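Local coordinates for protein pectinesterase 1 (Solanum lycopersicum, PDB 1XG2) that hydrolyses the methyl esters of pectin in the plant cell wall, releasing methanol, and is caught here in complex with its inhibitor protein, at residues 136-148 and 298-312. Numbering follows the deposited sequence.
Sequences AHSQRQFYRDSYV and IQGGSWLRSTGVAYV
On the outer face of the pectinesterase right-handed parallel beta-helix, R140, F142 and R144 of strand 140-144 reach out to the C-terminal segment 298-312, which covers the strand from R140, beside I298, to R144, beside Y311, and carries the short helix 301-304. F142 centres an apolar cluster. Its CG stands anti to the backbone N (chi1 -176°), which sends the ring outward among I298, L304, V309 and Y311. L304 CD1 sits over one ring face in a CH-pi contact, 4.1 Å from the F142 centroid, while Y311 CB approaches F142 CZ to 3.5 Å and A310 O lies at the ring edge. W303 CH2 packs on F142 CB at 4.0 Å, and W303 NE1 donates a hydrogen bond to I298 O (2.9 Å), pinning the indole. Farther along, the R144 guanidinium takes A310 CB over one face, 3.6 Å from NH2. At the other end, R140 NH1 donates an almost straight bond (169°) to Q299 OE1, 3.0 Å away and in the guanidinium plane; R140 NH2 forms a salt bridge with D118 and a hydrogen bond with S100 of the inhibitor chain. Shortened to an alanine here, the side chain is likely to leave D118 without its cationic mate, and Q299 OE1 and S100 of the inhibitor without this partner. One arginine thus ties strand, C-terminal segment and inhibitor together beside the apolar cluster round F142.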
ATOM      1  N   ALA A 136       2.365  -2.772   0.990  1.00  9.36           N
ATOM      2  CA  ALA A 136       0.946  -2.499   1.004  1.00  9.53           C
ATOM      3  C   ALA A 136       0.803  -1.133   0.365  1.00 10.00           C
ATOM      4  O   ALA A 136       0.764  -0.108   1.052  1.00 10.31           O
ATOM      5  CB  ALA A 136       0.420  -2.511   2.430  1.00 10.06           C
ATOM      6  N   HIS A 137       0.759  -1.159  -0.966  1.00  9.80           N
ATOM      7  CA  HIS A 137       1.012  -0.012  -1.834  1.00  9.74           C
ATOM      8  C   HIS A 137      -0.124   1.012  -1.808  1.00  9.59           C
ATOM      9  O   HIS A 137       0.091   2.205  -1.589  1.00  8.60           O
ATOM     10  CB  HIS A 137       1.264  -0.506  -3.267  1.00  9.65           C
ATOM     11  CG  HIS A 137       1.505   0.588  -4.256  1.00 11.16           C
ATOM     12  ND1 HIS A 137       0.505   1.413  -4.707  1.00 14.48           N
ATOM     13  CD2 HIS A 137       2.634   0.989  -4.888  1.00 15.28           C
ATOM     14  CE1 HIS A 137       1.010   2.299  -5.548  1.00 15.82           C
ATOM     15  NE2 HIS A 137       2.301   2.063  -5.679  1.00 12.88           N
ATOM     16  N   SER A 138      -1.337   0.533  -2.028  1.00  9.28           N
ATOM     17  CA  SER A 138      -2.485   1.413  -2.187  1.00  9.00           C
ATOM     18  C   SER A 138      -3.734   0.588  -2.084  1.00  9.20           C
ATOM     19  O   SER A 138      -3.673  -0.646  -2.071  1.00  9.08           O
ATOM     20  CB  SER A 138      -2.435   2.141  -3.535  1.00  9.12           C
ATOM     21  OG  SER A 138      -2.260   1.227  -4.600  1.00  8.59           O
ATOM     22  N   GLN A 139      -4.861   1.286  -2.027  1.00  9.01           N
ATOM     23  CA  GLN A 139      -6.198   0.706  -1.906  1.00  9.38           C
ATOM     24  C   GLN A 139      -6.435   0.113  -0.521  1.00  8.89           C
ATOM     25  O   GLN A 139      -5.590   0.228   0.368  1.00  8.32           O
ATOM     26  CB  GLN A 139      -6.517  -0.314  -3.020  1.00  9.60           C
ATOM     27  CG  GLN A 139      -6.118   0.080  -4.440  1.00 12.42           C
ATOM     28  CD  GLN A 139      -7.008   1.152  -5.077  1.00 15.64           C
ATOM     29  OE1 GLN A 139      -7.654   1.926  -4.382  1.00 17.89           O
ATOM     30  NE2 GLN A 139      -7.005   1.213  -6.405  1.00 14.78           N
ATOM     31  N   ARG A 140      -7.619  -0.469  -0.325  1.00  8.92           N
ATOM     32  CA  ARG A 140      -8.030  -0.973   0.986  1.00  8.66           C
ATOM     33  C   ARG A 140      -7.692  -2.456   1.122  1.00  8.58           C
ATOM     34  O   ARG A 140      -8.079  -3.270   0.278  1.00  9.08           O
ATOM     35  CB  ARG A 140      -9.523  -0.761   1.226  1.00  8.59           C
ATOM     36  CG  ARG A 140      -9.909   0.690   1.433  1.00  9.60           C
ATOM     37  CD  ARG A 140     -11.400   0.970   1.317  1.00  9.53           C
ATOM     38  NE  ARG A 140     -11.910   0.723  -0.024  1.00 10.78           N
ATOM     39  CZ  ARG A 140     -13.082   1.168  -0.509  1.00 10.74           C
ATOM     40  NH1 ARG A 140     -13.903   1.902   0.230  1.00 12.03           N
ATOM     41  NH2 ARG A 140     -13.417   0.882  -1.750  1.00 11.24           N
ATOM     42  N   GLN A 141      -7.010  -2.782   2.215  1.00  8.42           N
ATOM     43  CA  GLN A 141      -6.457  -4.115   2.450  1.00  8.59           C
ATOM     44  C   GLN A 141      -6.687  -4.548   3.901  1.00  7.98           C
ATOM     45  O   GLN A 141      -6.656  -3.734   4.818  1.00  8.23           O
ATOM     46  CB  GLN A 141      -4.957  -4.148   2.127  1.00  8.75           C
ATOM     47  CG  GLN A 141      -4.585  -3.499   0.799  1.00  8.80           C
ATOM     48  CD  GLN A 141      -3.099  -3.497   0.485  1.00  9.93           C
ATOM     49  OE1 GLN A 141      -2.655  -2.759  -0.408  1.00 11.20           O
ATOM     50  NE2 GLN A 141      -2.340  -4.309   1.182  1.00  5.39           N
ATOM     51  N   PHE A 142      -6.909  -5.842   4.076  1.00  7.76           N
ATOM     52  CA  PHE A 142      -7.091  -6.459   5.376  1.00  8.30           C
ATOM     53  C   PHE A 142      -6.184  -7.677   5.462  1.00  8.28           C
ATOM     54  O   PHE A 142      -6.239  -8.571   4.597  1.00  8.33           O
ATOM     55  CB  PHE A 142      -8.548  -6.872   5.547  1.00  8.18           C
ATOM     56  CG  PHE A 142      -8.880  -7.448   6.897  1.00  8.05           C
ATOM     57  CD1 PHE A 142      -8.720  -6.708   8.054  1.00  9.95           C
ATOM     58  CD2 PHE A 142      -9.389  -8.739   6.999  1.00  9.68           C
ATOM     59  CE1 PHE A 142      -9.029  -7.266   9.290  1.00 11.45           C
ATOM     60  CE2 PHE A 142      -9.721  -9.289   8.240  1.00  9.39           C
ATOM     61  CZ  PHE A 142      -9.531  -8.562   9.369  1.00  9.97           C
ATOM     62  N   TYR A 143      -5.373  -7.700   6.514  1.00  8.48           N
ATOM     63  CA  TYR A 143      -4.483  -8.798   6.841  1.00  9.06           C
ATOM     64  C   TYR A 143      -4.952  -9.426   8.145  1.00  9.48           C
ATOM     65  O   TYR A 143      -5.140  -8.736   9.134  1.00  9.80           O
ATOM     66  CB  TYR A 143      -3.038  -8.308   6.995  1.00  9.39           C
ATOM     67  CG  TYR A 143      -2.467  -7.838   5.685  1.00  8.13           C
ATOM     68  CD1 TYR A 143      -2.846  -6.605   5.138  1.00  9.26           C
ATOM     69  CD2 TYR A 143      -1.553  -8.607   4.986  1.00  8.08           C
ATOM     70  CE1 TYR A 143      -2.332  -6.164   3.928  1.00  8.20           C
ATOM     71  CE2 TYR A 143      -1.039  -8.173   3.756  1.00  8.26           C
ATOM     72  CZ  TYR A 143      -1.453  -6.962   3.230  1.00  8.23           C
ATOM     73  OH  TYR A 143      -0.967  -6.529   2.013  1.00  9.04           O
ATOM     74  N   ARG A 144      -5.130 -10.737   8.128  1.00  9.83           N
ATOM     75  CA  ARG A 144      -5.695 -11.464   9.251  1.00 10.18           C
ATOM     76  C   ARG A 144      -4.939 -12.761   9.478  1.00 10.19           C
ATOM     77  O   ARG A 144      -4.654 -13.499   8.533  1.00  9.65           O
ATOM     78  CB  ARG A 144      -7.164 -11.752   8.967  1.00 10.55           C
ATOM     79  CG  ARG A 144      -7.895 -12.559  10.021  1.00 11.68           C
ATOM     80  CD  ARG A 144      -8.163 -11.825  11.333  1.00 12.65           C
ATOM     81  NE  ARG A 144      -8.666 -12.766  12.333  1.00 12.68           N
ATOM     82  CZ  ARG A 144      -9.513 -12.474  13.314  1.00 13.13           C
ATOM     83  NH1 ARG A 144      -9.969 -11.236  13.499  1.00 12.36           N
ATOM     84  NH2 ARG A 144      -9.902 -13.439  14.138  1.00 13.82           N
ATOM     85  N   ASP A 145      -4.663 -13.055  10.750  1.00 11.05           N
ATOM     86  CA  ASP A 145      -4.080 -14.328  11.161  1.00 11.75           C
ATOM     87  C   ASP A 145      -2.786 -14.667  10.409  1.00 11.71           C
ATOM     88  O   ASP A 145      -2.518 -15.826  10.116  1.00 11.63           O
ATOM     89  CB  ASP A 145      -5.100 -15.454  10.977  1.00 12.63           C
ATOM     90  CG  ASP A 145      -6.266 -15.365  11.954  1.00 15.34           C
ATOM     91  OD1 ASP A 145      -7.264 -16.081  11.730  1.00 19.43           O
ATOM     92  OD2 ASP A 145      -6.279 -14.626  12.959  1.00 16.64           O
ATOM     93  N   SER A 146      -1.993 -13.646  10.091  1.00 11.52           N
ATOM     94  CA  SER A 146      -0.839 -13.832   9.220  1.00 11.37           C
ATOM     95  C   SER A 146       0.457 -13.540   9.972  1.00 11.52           C
ATOM     96  O   SER A 146       0.454 -12.926  11.035  1.00 11.07           O
ATOM     97  CB  SER A 146      -0.972 -12.948   7.972  1.00 11.93           C
ATOM     98  OG  SER A 146      -2.023 -13.405   7.123  1.00 10.81           O
ATOM     99  N   TYR A 147       1.565 -13.995   9.394  1.00 11.03           N
ATOM    100  CA  TYR A 147       2.891 -13.751   9.911  1.00 11.66           C
ATOM    101  C   TYR A 147       3.595 -12.883   8.871  1.00 11.43           C
ATOM    102  O   TYR A 147       3.612 -13.229   7.705  1.00 10.99           O
ATOM    103  CB  TYR A 147       3.571 -15.110  10.075  1.00 12.34           C
ATOM    104  CG  TYR A 147       4.927 -15.160  10.700  1.00 15.98           C
ATOM    105  CD1 TYR A 147       5.090 -15.516  12.044  1.00 19.18           C
ATOM    106  CD2 TYR A 147       6.071 -14.949   9.926  1.00 18.74           C
ATOM    107  CE1 TYR A 147       6.385 -15.617  12.609  1.00 20.31           C
ATOM    108  CE2 TYR A 147       7.350 -15.057  10.467  1.00 20.94           C
ATOM    109  CZ  TYR A 147       7.515 -15.384  11.802  1.00 21.11           C
ATOM    110  OH  TYR A 147       8.811 -15.465  12.306  1.00 19.91           O
ATOM    111  N   VAL A 148       4.093 -11.724   9.283  1.00 10.62           N
ATOM    112  CA  VAL A 148       4.886 -10.866   8.418  1.00 10.91           C
ATOM    113  C   VAL A 148       6.208 -10.650   9.128  1.00 10.31           C
ATOM    114  O   VAL A 148       6.231 -10.195  10.273  1.00 10.50           O
ATOM    115  CB  VAL A 148       4.213  -9.510   8.167  1.00 11.12           C
ATOM    116  CG1 VAL A 148       5.024  -8.685   7.180  1.00 12.06           C
ATOM    117  CG2 VAL A 148       2.787  -9.709   7.654  1.00 11.57           C
ATOM    118  N   ILE A 298     -11.102   1.145   6.432  1.00 11.54           N
ATOM    119  CA  ILE A 298     -11.264   0.371   5.206  1.00 11.48           C
ATOM    120  C   ILE A 298     -12.724   0.019   4.867  1.00 12.27           C
ATOM    121  O   ILE A 298     -12.967  -0.800   3.996  1.00 11.68           O
ATOM    122  CB  ILE A 298     -10.378  -0.913   5.263  1.00 11.50           C
ATOM    123  CG1 ILE A 298     -10.777  -1.858   6.407  1.00 10.26           C
ATOM    124  CG2 ILE A 298      -8.898  -0.515   5.390  1.00 12.09           C
ATOM    125  CD1 ILE A 298     -10.031  -3.199   6.377  1.00 10.32           C
ATOM    126  N   GLN A 299     -13.690   0.652   5.521  1.00 13.53           N
ATOM    127  CA  GLN A 299     -15.105   0.375   5.234  1.00 15.57           C
ATOM    128  C   GLN A 299     -15.375  -1.120   5.131  1.00 16.99           C
ATOM    129  O   GLN A 299     -16.095  -1.579   4.246  1.00 17.61           O
ATOM    130  CB  GLN A 299     -15.527   1.080   3.946  1.00 15.77           C
ATOM    131  CG  GLN A 299     -15.523   2.598   4.083  1.00 16.21           C
ATOM    132  CD  GLN A 299     -14.143   3.178   3.983  1.00 16.16           C
ATOM    133  OE1 GLN A 299     -13.425   2.874   3.045  1.00 17.05           O
ATOM    134  NE2 GLN A 299     -13.761   4.009   4.947  1.00 19.18           N
ATOM    135  N   GLY A 300     -14.801  -1.881   6.054  1.00 18.92           N
ATOM    136  CA  GLY A 300     -14.583  -3.300   5.842  1.00 20.86           C
ATOM    137  C   GLY A 300     -15.807  -4.179   5.666  1.00 22.55           C
ATOM    138  O   GLY A 300     -15.798  -5.081   4.842  1.00 23.68           O
ATOM    139  N   GLY A 301     -16.853  -3.926   6.427  1.00 24.25           N
ATOM    140  CA  GLY A 301     -18.026  -4.775   6.374  1.00 26.07           C
ATOM    141  C   GLY A 301     -18.644  -4.858   4.987  1.00 26.78           C
ATOM    142  O   GLY A 301     -19.023  -5.955   4.545  1.00 27.84           O
ATOM    143  N   SER A 302     -18.713  -3.714   4.297  1.00 27.31           N
ATOM    144  CA  SER A 302     -19.301  -3.635   2.954  1.00 26.87           C
ATOM    145  C   SER A 302     -18.692  -4.615   1.975  1.00 26.09           C
ATOM    146  O   SER A 302     -19.263  -4.871   0.912  1.00 27.40           O
ATOM    147  CB  SER A 302     -19.214  -2.198   2.408  1.00 27.36           C
ATOM    148  OG  SER A 302     -17.871  -1.765   2.201  1.00 28.12           O
ATOM    149  N   TRP A 303     -17.521  -5.151   2.307  1.00 24.17           N
ATOM    150  CA  TRP A 303     -16.890  -6.163   1.488  1.00 22.79           C
ATOM    151  C   TRP A 303     -16.271  -7.345   2.250  1.00 22.49           C
ATOM    152  O   TRP A 303     -16.016  -8.366   1.651  1.00 23.07           O
ATOM    153  CB  TRP A 303     -15.832  -5.531   0.573  1.00 22.30           C
ATOM    154  CG  TRP A 303     -14.785  -4.730   1.280  1.00 19.82           C
ATOM    155  CD1 TRP A 303     -14.888  -3.435   1.671  1.00 18.18           C
ATOM    156  CD2 TRP A 303     -13.475  -5.165   1.671  1.00 16.20           C
ATOM    157  NE1 TRP A 303     -13.730  -3.029   2.283  1.00 16.97           N
ATOM    158  CE2 TRP A 303     -12.840  -4.069   2.290  1.00 15.59           C
ATOM    159  CE3 TRP A 303     -12.767  -6.368   1.551  1.00 14.41           C
ATOM    160  CZ2 TRP A 303     -11.534  -4.140   2.797  1.00 12.82           C
ATOM    161  CZ3 TRP A 303     -11.466  -6.437   2.049  1.00 12.57           C
ATOM    162  CH2 TRP A 303     -10.867  -5.334   2.665  1.00 12.80           C
ATOM    163  N   LEU A 304     -16.005  -7.234   3.541  1.00 21.98           N
ATOM    164  CA  LEU A 304     -15.346  -8.349   4.225  1.00 21.54           C
ATOM    165  C   LEU A 304     -16.292  -9.507   4.442  1.00 22.20           C
ATOM    166  O   LEU A 304     -15.880 -10.665   4.348  1.00 20.65           O
ATOM    167  CB  LEU A 304     -14.765  -7.931   5.558  1.00 21.34           C
ATOM    168  CG  LEU A 304     -13.376  -7.320   5.462  1.00 19.36           C
ATOM    169  CD1 LEU A 304     -12.956  -6.804   6.837  1.00 18.36           C
ATOM    170  CD2 LEU A 304     -12.358  -8.307   4.889  1.00 16.67           C
ATOM    171  N   ARG A 305     -17.568  -9.208   4.709  1.00 22.57           N
ATOM    172  CA  ARG A 305     -18.499 -10.273   5.078  1.00 23.51           C
ATOM    173  C   ARG A 305     -18.622 -11.336   3.986  1.00 23.53           C
ATOM    174  O   ARG A 305     -18.770 -12.517   4.306  1.00 24.79           O
ATOM    175  CB  ARG A 305     -19.873  -9.737   5.554  1.00 24.01           C
ATOM    176  CG  ARG A 305     -20.633  -8.950   4.450  0.50 24.88           C
ATOM    177  CD  ARG A 305     -22.106  -8.607   4.755  0.50 26.03           C
ATOM    178  NE  ARG A 305     -22.283  -7.320   5.442  0.50 26.51           N
ATOM    179  CZ  ARG A 305     -22.337  -6.119   4.859  0.50 26.31           C
ATOM    180  NH1 ARG A 305     -22.231  -5.978   3.539  0.50 26.30           N
ATOM    181  NH2 ARG A 305     -22.509  -5.039   5.616  0.50 25.92           N
ATOM    182  N   SER A 306     -18.505 -10.963   2.709  1.00 22.94           N
ATOM    183  CA  SER A 306     -18.647 -11.963   1.647  1.00 22.95           C
ATOM    184  C   SER A 306     -17.412 -12.819   1.412  1.00 22.23           C
ATOM    185  O   SER A 306     -17.467 -13.758   0.631  1.00 22.68           O
ATOM    186  CB  SER A 306     -19.098 -11.329   0.325  1.00 23.50           C
ATOM    187  OG  SER A 306     -20.250 -10.531   0.555  1.00 24.29           O
ATOM    188  N   THR A 307     -16.302 -12.497   2.071  1.00 21.92           N
ATOM    189  CA  THR A 307     -15.074 -13.298   1.956  1.00 21.11           C
ATOM    190  C   THR A 307     -15.061 -14.539   2.831  1.00 20.42           C
ATOM    191  O   THR A 307     -14.329 -15.479   2.539  1.00 20.90           O
ATOM    192  CB  THR A 307     -13.817 -12.468   2.312  1.00 21.30           C
ATOM    193  OG1 THR A 307     -13.825 -12.153   3.717  1.00 21.08           O
ATOM    194  CG2 THR A 307     -13.796 -11.108   1.593  1.00 21.06           C
ATOM    195  N   GLY A 308     -15.823 -14.528   3.922  1.00 19.32           N
ATOM    196  CA  GLY A 308     -15.786 -15.599   4.900  1.00 18.30           C
ATOM    197  C   GLY A 308     -14.747 -15.435   6.012  1.00 17.62           C
ATOM    198  O   GLY A 308     -14.834 -16.126   7.032  1.00 17.13           O
ATOM    199  N   VAL A 309     -13.770 -14.536   5.832  1.00 16.14           N
ATOM    200  CA  VAL A 309     -12.719 -14.314   6.836  1.00 15.81           C
ATOM    201  C   VAL A 309     -13.267 -13.741   8.145  1.00 15.29           C
ATOM    202  O   VAL A 309     -14.250 -12.990   8.147  1.00 14.50           O
ATOM    203  CB  VAL A 309     -11.584 -13.364   6.293  1.00 15.91           C
ATOM    204  CG1 VAL A 309     -12.033 -11.902   6.303  0.50 16.97           C
ATOM    205  CG2 VAL A 309     -10.308 -13.516   7.100  0.50 15.45           C
ATOM    206  N   ALA A 310     -12.644 -14.095   9.267  1.00 14.55           N
ATOM    207  CA  ALA A 310     -12.983 -13.454  10.532  1.00 14.67           C
ATOM    208  C   ALA A 310     -12.448 -12.031  10.582  1.00 14.71           C
ATOM    209  O   ALA A 310     -11.328 -11.758  10.119  1.00 13.48           O
ATOM    210  CB  ALA A 310     -12.423 -14.243  11.705  1.00 15.24           C
ATOM    211  N   TYR A 311     -13.256 -11.127  11.132  1.00 14.48           N
ATOM    212  CA  TYR A 311     -12.789  -9.781  11.454  1.00 14.88           C
ATOM    213  C   TYR A 311     -13.548  -9.203  12.623  1.00 15.87           C
ATOM    214  O   TYR A 311     -14.712  -9.545  12.857  1.00 15.71           O
ATOM    215  CB  TYR A 311     -12.896  -8.826  10.239  1.00 15.04           C
ATOM    216  CG  TYR A 311     -14.313  -8.560   9.760  1.00 14.51           C
ATOM    217  CD1 TYR A 311     -15.004  -9.494   8.990  1.00 15.01           C
ATOM    218  CD2 TYR A 311     -14.965  -7.379  10.086  1.00 16.16           C
ATOM    219  CE1 TYR A 311     -16.305  -9.250   8.544  1.00 16.88           C
ATOM    220  CE2 TYR A 311     -16.259  -7.135   9.657  1.00 17.00           C
ATOM    221  CZ  TYR A 311     -16.926  -8.060   8.894  1.00 19.26           C
ATOM    222  OH  TYR A 311     -18.218  -7.791   8.474  1.00 21.00           O
ATOM    223  N   VAL A 312     -12.861  -8.345  13.364  1.00 16.12           N
ATOM    224  CA  VAL A 312     -13.458  -7.491  14.362  1.00 17.18           C
ATOM    225  C   VAL A 312     -13.663  -6.134  13.714  1.00 17.59           C
ATOM    226  O   VAL A 312     -12.726  -5.531  13.191  1.00 17.78           O
ATOM    227  CB  VAL A 312     -12.552  -7.371  15.603  1.00 16.99           C
ATOM    228  CG1 VAL A 312     -13.042  -6.283  16.558  1.00 18.03           C
ATOM    229  CG2 VAL A 312     -12.452  -8.728  16.304  1.00 18.41           C
TER